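Local atomic coordinates of torso (Bombyx mori, PDB entry 5AOQ), a protein that acts as a receptor tyrosine kinase, binding prothoracicotropic hormone through its second extracellular fibronectin type III domain, activating ERK signalling and probably starting metamorphosis by inducing ecdysone production. Residues S71-T76 with D186-I191; L84-E89 with Q132-G137; F177-T182 with I226-I231; N199-K204 with P211-E216. One frame throughout, in Å; residues are numbered along the deposited sequence.

Contact 1 (S71-T76 with D186-I191)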
# COMPACT_ATOMS: atom_id res chain seq x y z
N SER A 71 19.75 3.57 -4.49
CA SER A 71 19.50 2.72 -5.66
C SER A 71 20.65 2.70 -6.69
O SER A 71 21.58 3.50 -6.61
CB SER A 71 18.22 3.17 -6.37
OG SER A 71 18.38 4.46 -6.95
N ILE A 72 20.57 1.78 -7.65
CA ILE A 72 21.52 1.68 -8.76
C ILE A 72 20.78 1.40 -10.06
O ILE A 72 19.93 0.53 -10.11
CB ILE A 72 22.57 0.55 -8.56
CG1 ILE A 72 23.47 0.84 -7.36
CG2 ILE A 72 23.45 0.40 -9.80
CD1 ILE A 72 22.97 0.24 -6.09
N ARG A 73 21.11 2.15 -11.11
CA ARG A 73 20.53 1.93 -12.43
C ARG A 73 21.60 1.56 -13.45
O ARG A 73 22.56 2.31 -13.65
CB ARG A 73 19.77 3.17 -12.88
CG ARG A 73 18.59 3.47 -11.98
CD ARG A 73 17.94 4.77 -12.32
NE ARG A 73 17.02 5.18 -11.27
CZ ARG A 73 16.33 6.32 -11.27
NH1 ARG A 73 16.45 7.17 -12.28
NH2 ARG A 73 15.52 6.59 -10.26
N PHE A 74 21.42 0.41 -14.09
CA PHE A 74 22.43 -0.14 -15.00
C PHE A 74 21.86 -0.49 -16.37
O PHE A 74 20.64 -0.57 -16.56
CB PHE A 74 23.06 -1.38 -14.38
CG PHE A 74 22.07 -2.44 -14.00
CD1 PHE A 74 21.68 -3.40 -14.92
CD2 PHE A 74 21.51 -2.46 -12.73
CE1 PHE A 74 20.75 -4.36 -14.57
CE2 PHE A 74 20.59 -3.43 -12.38
CZ PHE A 74 20.21 -4.38 -13.30
N GLU A 75 22.77 -0.72 -17.32
CA GLU A 75 22.43 -1.09 -18.69
C GLU A 75 23.03 -2.45 -19.04
O GLU A 75 24.10 -2.81 -18.56
CB GLU A 75 22.93 -0.03 -19.67
CG GLU A 75 22.55 -0.30 -21.12
CD GLU A 75 23.22 0.65 -22.09
OE1 GLU A 75 23.95 1.56 -21.63
OE2 GLU A 75 23.03 0.49 -23.31
N THR A 76 22.32 -3.18 -19.89
CA THR A 76 22.78 -4.48 -20.37
C THR A 76 22.70 -4.54 -21.89
O THR A 76 22.17 -3.63 -22.53
CB THR A 76 21.94 -5.62 -19.79
OG1 THR A 76 20.69 -5.72 -20.49
CG2 THR A 76 21.68 -5.39 -18.32
N ASP A 186 26.97 10.34 -17.46
CA ASP A 186 26.22 9.42 -16.61
C ASP A 186 25.20 10.14 -15.74
O ASP A 186 25.48 10.47 -14.58
CB ASP A 186 27.19 8.64 -15.72
CG ASP A 186 28.10 7.72 -16.52
OD1 ASP A 186 27.67 7.20 -17.57
OD2 ASP A 186 29.26 7.51 -16.09
N LEU A 187 24.01 10.38 -16.29
CA LEU A 187 22.94 11.07 -15.55
C LEU A 187 21.56 10.46 -15.80
O LEU A 187 21.08 10.41 -16.93
CB LEU A 187 22.91 12.55 -15.93
CG LEU A 187 23.72 13.51 -15.05
CD1 LEU A 187 25.16 13.63 -15.53
CD2 LEU A 187 23.05 14.87 -14.99
N CYS A 188 20.94 10.00 -14.71
CA CYS A 188 19.54 9.57 -14.72
C CYS A 188 18.71 10.62 -13.98
O CYS A 188 19.28 11.50 -13.33
CB CYS A 188 19.38 8.20 -14.07
SG CYS A 188 20.34 6.88 -14.84
N PHE A 189 17.39 10.53 -14.07
CA PHE A 189 16.53 11.52 -13.40
C PHE A 189 15.22 10.95 -12.86
O PHE A 189 14.74 9.92 -13.32
CB PHE A 189 16.22 12.67 -14.37
CG PHE A 189 17.44 13.38 -14.89
CD1 PHE A 189 18.15 14.25 -14.09
CD2 PHE A 189 17.88 13.16 -16.19
CE1 PHE A 189 19.28 14.90 -14.57
CE2 PHE A 189 19.00 13.80 -16.68
CZ PHE A 189 19.70 14.67 -15.87
N ASP A 190 14.66 11.65 -11.88
CA ASP A 190 13.34 11.34 -11.32
C ASP A 190 12.45 12.58 -11.33
O ASP A 190 12.82 13.62 -10.77
CB ASP A 190 13.47 10.80 -9.89
CG ASP A 190 14.06 9.42 -9.85
OD1 ASP A 190 15.30 9.30 -9.96
OD2 ASP A 190 13.30 8.44 -9.70
N ILE A 191 11.29 12.47 -11.96
CA ILE A 191 10.42 13.62 -12.20
C ILE A 191 9.09 13.50 -11.47
O ILE A 191 8.46 12.44 -11.47
CB ILE A 191 10.13 13.80 -13.71
CG1 ILE A 191 11.43 13.85 -14.51
CG2 ILE A 191 9.28 15.04 -13.95
CD1 ILE A 191 11.95 12.49 -14.92

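Contact 2 (L84-E89 with Q132-G137)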
# COMPACT_ATOMS: atom_id res chain seq x y z
N LEU A 84 18.35 -12.03 -14.94
CA LEU A 84 18.28 -11.85 -13.50
C LEU A 84 19.55 -11.19 -12.98
O LEU A 84 20.66 -11.54 -13.39
CB LEU A 84 18.06 -13.19 -12.79
CG LEU A 84 18.15 -13.18 -11.26
CD1 LEU A 84 17.09 -12.28 -10.65
CD2 LEU A 84 18.01 -14.60 -10.73
N PHE A 85 19.37 -10.22 -12.08
CA PHE A 85 20.48 -9.49 -11.49
C PHE A 85 20.35 -9.43 -9.98
O PHE A 85 19.25 -9.26 -9.45
CB PHE A 85 20.54 -8.07 -12.06
CG PHE A 85 20.70 -8.04 -13.54
CD1 PHE A 85 19.60 -8.21 -14.37
CD2 PHE A 85 21.94 -7.86 -14.12
CE1 PHE A 85 19.74 -8.19 -15.73
CE2 PHE A 85 22.08 -7.84 -15.48
CZ PHE A 85 20.98 -8.01 -16.29
N ILE A 86 21.48 -9.58 -9.29
CA ILE A 86 21.51 -9.52 -7.83
C ILE A 86 22.68 -8.69 -7.31
O ILE A 86 23.71 -8.57 -7.97
CB ILE A 86 21.59 -10.93 -7.21
CG1 ILE A 86 22.85 -11.64 -7.70
CG2 ILE A 86 20.34 -11.73 -7.56
CD1 ILE A 86 23.13 -12.96 -7.01
N LEU A 87 22.49 -8.13 -6.11
CA LEU A 87 23.55 -7.41 -5.40
C LEU A 87 24.07 -8.24 -4.24
O LEU A 87 23.30 -8.70 -3.40
CB LEU A 87 23.03 -6.06 -4.88
CG LEU A 87 22.63 -5.00 -5.91
CD1 LEU A 87 22.10 -3.77 -5.20
CD2 LEU A 87 23.80 -4.64 -6.80
N MET A 88 25.39 -8.42 -4.19
CA MET A 88 26.01 -9.30 -3.21
C MET A 88 26.90 -8.58 -2.21
O MET A 88 27.75 -7.77 -2.58
CB MET A 88 26.84 -10.38 -3.92
CG MET A 88 26.03 -11.60 -4.28
SD MET A 88 25.45 -12.45 -2.80
CE MET A 88 23.93 -13.17 -3.41
N GLU A 89 26.68 -8.90 -0.94
CA GLU A 89 27.40 -8.32 0.19
C GLU A 89 28.26 -9.40 0.86
O GLU A 89 28.15 -10.58 0.52
CB GLU A 89 26.39 -7.69 1.17
CG GLU A 89 26.84 -7.55 2.61
CD GLU A 89 25.78 -6.93 3.50
OE1 GLU A 89 24.65 -6.71 3.02
OE2 GLU A 89 26.08 -6.66 4.68
N GLN A 132 21.54 -20.19 -15.65
CA GLN A 132 22.89 -20.54 -16.06
C GLN A 132 23.87 -19.84 -15.13
O GLN A 132 23.49 -18.91 -14.41
CB GLN A 132 23.14 -20.18 -17.52
CG GLN A 132 23.13 -18.69 -17.83
CD GLN A 132 23.29 -18.41 -19.32
OE1 GLN A 132 24.14 -17.61 -19.72
NE2 GLN A 132 22.49 -19.08 -20.14
N ASP A 133 25.11 -20.29 -15.13
CA ASP A 133 26.11 -19.87 -14.15
C ASP A 133 26.26 -18.35 -14.05
O ASP A 133 26.22 -17.64 -15.06
CB ASP A 133 27.46 -20.51 -14.47
CG ASP A 133 27.40 -22.03 -14.43
OD1 ASP A 133 26.29 -22.59 -14.53
OD2 ASP A 133 28.47 -22.66 -14.30
N TRP A 134 26.44 -17.87 -12.83
CA TRP A 134 26.56 -16.44 -12.55
C TRP A 134 27.78 -15.82 -13.22
O TRP A 134 28.82 -16.46 -13.36
CB TRP A 134 26.63 -16.20 -11.04
CG TRP A 134 25.35 -16.52 -10.33
CD1 TRP A 134 25.03 -17.67 -9.67
CD2 TRP A 134 24.20 -15.67 -10.21
NE1 TRP A 134 23.77 -17.60 -9.15
CE2 TRP A 134 23.23 -16.37 -9.47
CE3 TRP A 134 23.90 -14.38 -10.65
CZ2 TRP A 134 21.98 -15.83 -9.16
CZ3 TRP A 134 22.66 -13.84 -10.36
CH2 TRP A 134 21.72 -14.57 -9.62
N MET A 135 27.63 -14.56 -13.64
CA MET A 135 28.72 -13.81 -14.25
C MET A 135 29.10 -12.63 -13.36
O MET A 135 28.25 -11.85 -12.94
CB MET A 135 28.33 -13.32 -15.64
CG MET A 135 27.98 -14.45 -16.60
SD MET A 135 27.76 -13.90 -18.30
CE MET A 135 27.31 -15.44 -19.09
N GLU A 136 30.39 -12.51 -13.08
CA GLU A 136 30.90 -11.50 -12.17
C GLU A 136 30.77 -10.10 -12.76
O GLU A 136 31.22 -9.84 -13.88
CB GLU A 136 32.36 -11.80 -11.82
CG GLU A 136 32.90 -11.04 -10.63
CD GLU A 136 34.26 -11.55 -10.18
OE1 GLU A 136 34.88 -12.32 -10.94
OE2 GLU A 136 34.71 -11.18 -9.08
N GLY A 137 30.16 -9.20 -11.99
CA GLY A 137 29.94 -7.83 -12.43
C GLY A 137 30.85 -6.86 -11.70
O GLY A 137 31.84 -7.28 -11.10

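Contact 3 (F177-T182 with I226-I231). With NAG (2-acetamido-2-deoxy-beta-D-glucopyranose), chain E.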
# COMPACT_ATOMS: atom_id res chain seq x y z
N PHE A 177 8.36 19.11 -21.34
CA PHE A 177 9.35 19.76 -20.49
C PHE A 177 10.76 19.25 -20.79
O PHE A 177 10.95 18.05 -21.03
CB PHE A 177 9.02 19.54 -19.02
CG PHE A 177 7.70 20.11 -18.59
CD1 PHE A 177 6.51 19.54 -19.01
CD2 PHE A 177 7.64 21.22 -17.77
CE1 PHE A 177 5.30 20.06 -18.62
CE2 PHE A 177 6.43 21.75 -17.38
CZ PHE A 177 5.25 21.17 -17.81
N VAL A 178 11.73 20.15 -20.76
CA VAL A 178 13.13 19.82 -21.02
C VAL A 178 14.03 20.68 -20.14
O VAL A 178 13.65 21.78 -19.75
CB VAL A 178 13.49 20.01 -22.51
CG1 VAL A 178 14.96 19.71 -22.77
CG2 VAL A 178 12.60 19.15 -23.40
N TRP A 179 15.23 20.18 -19.84
CA TRP A 179 16.19 20.95 -19.06
C TRP A 179 17.63 20.60 -19.44
O TRP A 179 17.89 19.53 -20.00
CB TRP A 179 15.97 20.71 -17.56
CG TRP A 179 16.08 19.27 -17.15
CD1 TRP A 179 17.15 18.67 -16.55
CD2 TRP A 179 15.08 18.26 -17.29
NE1 TRP A 179 16.88 17.34 -16.32
CE2 TRP A 179 15.61 17.07 -16.76
CE3 TRP A 179 13.78 18.24 -17.82
CZ2 TRP A 179 14.90 15.87 -16.75
CZ3 TRP A 179 13.08 17.05 -17.80
CH2 TRP A 179 13.63 15.89 -17.27
N ASN A 180 18.56 21.50 -19.14
CA ASN A 180 19.96 21.31 -19.51
C ASN A 180 20.68 20.30 -18.63
O ASN A 180 20.31 20.09 -17.47
CB ASN A 180 20.71 22.65 -19.49
CG ASN A 180 20.78 23.28 -18.10
OD1 ASN A 180 19.91 23.05 -17.25
ND2 ASN A 180 21.82 24.09 -17.87
N THR A 181 21.70 19.68 -19.20
CA THR A 181 22.48 18.66 -18.52
C THR A 181 23.89 19.16 -18.26
O THR A 181 24.40 20.03 -18.97
CB THR A 181 22.56 17.36 -19.35
OG1 THR A 181 23.36 17.58 -20.52
CG2 THR A 181 21.17 16.90 -19.77
N THR A 182 24.53 18.61 -17.23
CA THR A 182 25.90 18.96 -16.90
C THR A 182 26.87 18.38 -17.93
O THR A 182 26.45 17.77 -18.91
CB THR A 182 26.30 18.45 -15.49
OG1 THR A 182 27.71 18.62 -15.30
CG2 THR A 182 25.94 16.97 -15.32
N ILE A 226 6.67 21.54 -10.79
CA ILE A 226 7.37 20.32 -11.17
C ILE A 226 8.71 20.21 -10.43
O ILE A 226 9.47 21.17 -10.35
CB ILE A 226 7.60 20.26 -12.71
CG1 ILE A 226 8.16 18.89 -13.11
CG2 ILE A 226 8.53 21.38 -13.18
CD1 ILE A 226 8.30 18.70 -14.61
N HIS A 227 8.96 19.04 -9.85
CA HIS A 227 10.22 18.75 -9.19
C HIS A 227 11.06 17.81 -10.05
O HIS A 227 10.57 16.76 -10.49
CB HIS A 227 9.98 18.12 -7.81
CG HIS A 227 8.94 18.81 -7.00
ND1 HIS A 227 9.20 19.95 -6.26
CD2 HIS A 227 7.63 18.53 -6.80
CE1 HIS A 227 8.09 20.33 -5.65
NE2 HIS A 227 7.12 19.49 -5.96
N VAL A 228 12.31 18.20 -10.28
CA VAL A 228 13.26 17.38 -11.03
C VAL A 228 14.43 16.96 -10.14
O VAL A 228 15.26 17.78 -9.76
CB VAL A 228 13.80 18.13 -12.27
CG1 VAL A 228 14.84 17.29 -13.00
CG2 VAL A 228 12.66 18.50 -13.21
N LYS A 229 14.46 15.67 -9.81
CA LYS A 229 15.54 15.10 -9.02
C LYS A 229 16.62 14.52 -9.94
O LYS A 229 16.32 13.70 -10.81
CB LYS A 229 15.00 14.01 -8.09
CG LYS A 229 16.06 13.28 -7.27
CD LYS A 229 16.68 14.18 -6.22
CE LYS A 229 17.77 13.46 -5.45
NZ LYS A 229 18.29 14.26 -4.31
N GLY A 230 17.86 14.96 -9.73
CA GLY A 230 18.98 14.48 -10.53
C GLY A 230 20.25 14.35 -9.71
O GLY A 230 20.22 14.46 -8.48
N ILE A 231 21.36 14.13 -10.39
CA ILE A 231 22.66 13.95 -9.74
C ILE A 231 23.02 15.15 -8.88
O ILE A 231 23.69 15.01 -7.85
CB ILE A 231 23.78 13.71 -10.78
CG1 ILE A 231 25.12 13.48 -10.07
CG2 ILE A 231 23.88 14.90 -11.73
CD1 ILE A 231 26.24 13.04 -11.00
C1 NAG E . 22.03 24.81 -16.64
C2 NAG E . 23.04 24.23 -15.65
C3 NAG E . 23.13 25.11 -14.40
C4 NAG E . 23.36 26.57 -14.77
C5 NAG E . 22.38 27.03 -15.85
C6 NAG E . 22.68 28.41 -16.39
C7 NAG E . 23.33 21.78 -15.65
C8 NAG E . 22.79 20.47 -15.15
N2 NAG E . 22.66 22.87 -15.27
O3 NAG E . 24.19 24.65 -13.57
O4 NAG E . 23.13 27.39 -13.62
O5 NAG E . 22.42 26.13 -16.97
O6 NAG E . 23.86 28.96 -15.82
O7 NAG E . 24.31 21.84 -16.38

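Contact 4 (N199-K204 with P211-E216)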
# COMPACT_ATOMS: atom_id res chain seq x y z
N ASN A 199 -4.44 15.94 -11.61
CA ASN A 199 -3.86 14.94 -10.72
C ASN A 199 -2.38 14.72 -10.98
O ASN A 199 -1.89 14.88 -12.10
CB ASN A 199 -4.61 13.61 -10.86
CG ASN A 199 -5.96 13.63 -10.16
OD1 ASN A 199 -6.11 14.24 -9.10
ND2 ASN A 199 -6.94 12.95 -10.74
N MET A 200 -1.67 14.37 -9.92
CA MET A 200 -0.22 14.24 -9.94
C MET A 200 0.27 13.27 -11.01
O MET A 200 -0.41 12.30 -11.34
CB MET A 200 0.25 13.78 -8.56
CG MET A 200 1.75 13.70 -8.38
SD MET A 200 2.22 13.13 -6.74
CE MET A 200 1.30 11.59 -6.60
N LYS A 201 1.46 13.54 -11.53
CA LYS A 201 2.14 12.63 -12.45
C LYS A 201 3.62 12.51 -12.10
O LYS A 201 4.28 13.52 -11.86
CB LYS A 201 1.97 13.09 -13.90
CG LYS A 201 2.70 12.21 -14.91
CD LYS A 201 2.42 12.63 -16.34
CE LYS A 201 3.21 11.78 -17.32
NZ LYS A 201 2.93 12.13 -18.74
N HIS A 202 4.12 11.29 -12.08
CA HIS A 202 5.51 11.02 -11.72
C HIS A 202 6.15 10.07 -12.71
O HIS A 202 5.48 9.21 -13.29
CB HIS A 202 5.58 10.45 -10.30
CG HIS A 202 4.78 9.20 -10.12
ND1 HIS A 202 3.45 9.21 -9.75
CD2 HIS A 202 5.12 7.89 -10.26
CE1 HIS A 202 3.01 7.97 -9.67
NE2 HIS A 202 4.00 7.15 -9.97
N ALA A 203 7.46 10.22 -12.92
CA ALA A 203 8.18 9.38 -13.87
C ALA A 203 9.65 9.22 -13.48
O ALA A 203 10.17 9.98 -12.67
CB ALA A 203 8.06 9.95 -15.27
N LYS A 204 10.29 8.22 -14.08
CA LYS A 204 11.70 7.94 -13.83
C LYS A 204 12.46 7.83 -15.16
O LYS A 204 12.23 6.91 -15.94
CB LYS A 204 11.83 6.64 -13.02
CG LYS A 204 13.25 6.29 -12.60
CD LYS A 204 13.31 4.92 -11.94
CE LYS A 204 12.51 4.89 -10.64
NZ LYS A 204 12.65 3.60 -9.92
N PRO A 211 17.31 14.61 -21.65
CA PRO A 211 16.07 14.19 -20.99
C PRO A 211 14.87 15.03 -21.41
O PRO A 211 15.02 16.21 -21.74
CB PRO A 211 16.38 14.38 -19.51
CG PRO A 211 17.37 15.48 -19.48
CD PRO A 211 18.21 15.30 -20.71
N SER A 212 13.69 14.42 -21.39
CA SER A 212 12.46 15.10 -21.74
C SER A 212 11.30 14.49 -20.98
O SER A 212 11.27 13.28 -20.76
CB SER A 212 12.20 15.02 -23.25
OG SER A 212 12.06 13.67 -23.66
N PHE A 213 10.35 15.33 -20.58
CA PHE A 213 9.20 14.86 -19.81
C PHE A 213 7.89 15.39 -20.37
O PHE A 213 7.70 16.60 -20.48
CB PHE A 213 9.35 15.28 -18.34
CG PHE A 213 8.23 14.82 -17.46
CD1 PHE A 213 8.08 13.47 -17.16
CD2 PHE A 213 7.32 15.72 -16.94
CE1 PHE A 213 7.05 13.04 -16.35
CE2 PHE A 213 6.29 15.29 -16.12
CZ PHE A 213 6.15 13.95 -15.83
N ASP A 214 6.99 14.48 -20.71
CA ASP A 214 5.70 14.85 -21.27
C ASP A 214 4.66 14.95 -20.16
O ASP A 214 4.73 14.24 -19.16
CB ASP A 214 5.25 13.83 -22.31
CG ASP A 214 6.28 13.62 -23.40
OD1 ASP A 214 7.04 14.56 -23.69
OD2 ASP A 214 6.31 12.51 -23.98
N VAL A 215 3.69 15.85 -20.35
CA VAL A 215 2.58 16.00 -19.42
C VAL A 215 1.28 16.15 -20.21
O VAL A 215 1.26 16.77 -21.28
CB VAL A 215 2.76 17.21 -18.49
CG1 VAL A 215 1.60 17.32 -17.51
CG2 VAL A 215 4.07 17.10 -17.74
N GLU A 216 0.20 15.59 -19.67
CA GLU A 216 -1.10 15.63 -20.33
C GLU A 216 -2.20 16.05 -19.37
O GLU A 216 -1.98 16.15 -18.16
CB GLU A 216 -1.42 14.27 -20.95
CG GLU A 216 -0.35 13.75 -21.89
CD GLU A 216 -0.69 12.39 -22.46
OE1 GLU A 216 -1.81 11.89 -22.21
OE2 GLU A 216 0.17 11.81 -23.16

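Contact 1 (S71-T76 with D186-I191)
With CG anti to the carbonyl carbon, beside the backbone N (chi1 -63°), and the chain extended from there to NE, Arg73 reaches Asp190, which comes from the opposite direction; the first torsion of Asp190 is set the same way and swings its carboxylate to meet the guanidinium. The salt bridge hangs on one nitrogen: Arg73 NH2 lies 2.7 Å from Asp190 OD1 and meets its syn lone pair. A weak second bond joins the same NH2 to Asp190 OD2 at 2.9 Å. The two flat groups are not coplanar but turned 55° apart, and OD1 sits 26° out of the guanidinium plane. At the edge of the guanidinium, Arg73 NH1 makes a long, weak bond to Phe189 O (3.4 Å).

This is the junction between two fibronectin type III domains, strand 71-75 belonging to the first and strand 189-195 to the second. Asp190, implicated in hormone binding, is thus itself a partner in the bridge between them. The disulfide from Cys188 to Cys66 crosses the same boundary, and Cys188 CB comes 3.6 Å from Arg73 NH1, so the ion pair and the covalent link lie side by side. A methionine in place of Arg73 would probably leave the Asp190 carboxylate without its cationic mate across the junction and Phe189 O without this weak donor. Around the pair, Lys204, also implicated in hormone binding, packs on both Arg73 and Asp190, while Glu109 forms a long, weak ion pair with Arg73 NE.

Contact 2 (L84-E89 with Q132-G137)
Ile86 lies over one face of the Trp134 indole, the two side chains crossing at about a right angle. Its CD1 sits 3.6 Å from the centroid of the six-membered ring and 22° off the ring normal, a CH-pi contact displaced toward the rim. The CG1 of Ile86 follows along the same ring, 3.5 Å from Trp134 CZ3. Leu84 meets the outer corner of the indole obliquely, with its CD2 at 3.9 Å from Trp134 CH2. The first torsion of Ile86 (chi1 59°) places CG1 between the backbone N and the carbonyl carbon, which lifts CD1 to the ring.

Further out, strand 118-124 lies between the two partners: it pairs with strand 83-88 on one edge and with strand 134-140 on the other, so the indole spans a whole strand of the four-stranded sheet of the first fibronectin type III domain. On the way it packs on Thr123. Leu23 of the short helix 20-23 touches both Ile86 and Trp134, and Phe50 packs on Leu84, so N-terminal elements cover this side of the sheet, while the Phe85 ring meets that of Phe74. An alanine at Trp134 is likely to open a gap above Ile86 and Leu84 and to take away one of the surfaces on which Leu23 rests. With aliphatic carbons set against aromatic ones, the contact depends on shape and burial, not on charge or directed polar bonds.

Contact 3 (F177-T182 with I226-I231)
Trp179 and Val228 cross obliquely, with the valine methyl CG1 over one face of the indole. That methyl is 4.1 Å from the centroid of the five-membered ring and 25° off its normal, a CH-pi contact shifted toward the rim, and its nearest ring atom is Trp179 CE2 at 3.8 Å. A chi1 of 59° folds the indole back over its own main chain and so presents that face to the valine. Two residues back along each strand, Phe177 and Ile226 lie alongside one another, pointing opposite ways; the Ile226 CD1 methyl comes over a face of the phenyl ring, 4.1 Å from Phe177 CD2. Each aromatic on one strand thus receives a single aliphatic tip from the other.

Past the strand end, Asn180 leaves this core. Its ND2 is joined to C1 of an N-acetylglucosamine at 1.4 Å, as befits the Asn180-Thr181-Thr182 glycosylation sequon, and the sugar's acetyl group lies near the Thr181-Thr182 backbone.

The two strands belong to different sheets, so these pairs fill the space between the layers of the second fibronectin type III domain's beta sandwich. Phe189 on strand 189-195 meets Trp179 edge-to-face, as Tyr239 on strand 233-240 does Phe177, and Gln159 of strand 159-167 packs against Trp179, Ile226 and Val228.

Contact 4 (N199-K204 with P211-E216)
Ala203 and Lys201 meet Phe213 at the edge of the beta sandwich of the second fibronectin type III domain, where an outermost strand of one sheet faces an outermost strand of the other. The axes of 199-204 and 212-216 come within 8.9 Å and run nearly antiparallel, 159° apart. The close part of the contact is apolar. Ala203 CB meets the phenyl ring at its edge, near the ring plane, 3.4 Å from Phe213 CE1, and Lys201 lays its extended chain beside the same ring, with CE at 3.9 Å from Phe213 CZ. The lysine chain and the phenylalanine run alongside each other, pointing opposite ways, both with CG anti to the backbone N. Ile191 packs on the ring, while a backbone hydrogen bond with Phe177 fixes the strand that carries it.

The other side is looser and more polar. Asp214 and Glu216 are exposed acids, yet neither closes on the Lys201 ammonium: Glu216 OE2 stays 5.2 Å from Lys201 NZ, and Asp214 OD2 stands farther off still, so at most a diffuse attraction can be expected.

The face of strand 198-205 turned away from Phe213 is engaged separately. There His202 stacks with Phe34 of a hormone chain, and the same Phe34 of the hormone chain packs on Met200; Lys204, implicated in hormone binding, forms a salt bridge with Glu109 of the first domain.

Between the apolar part and the acids, Lys201 NZ donates a 2.8 Å hydrogen bond to Asp214 O, approaching from above the carbonyl plane, 54° out of it.

How the contacts relate
From the N terminus, strand 71-75 opens contact 1, and the long loop it closes at 186-191 carries the chain out of the first fibronectin type III domain into the second. Contact 2 nests wholly inside that loop and ties together two strands of one sheet in the first domain. Contact 3 opens at 177-182 before contact 1 has closed, so these two cross; it closes at 226-231, joining the two sheets of the second domain. Contact 4, a shorter loop between the same sheets, nests within contact 3 and follows contact 1 in series. Strand 189-195 lies between strands 198-205 and 223-230, connecting contact 1 with contacts 4 and 3.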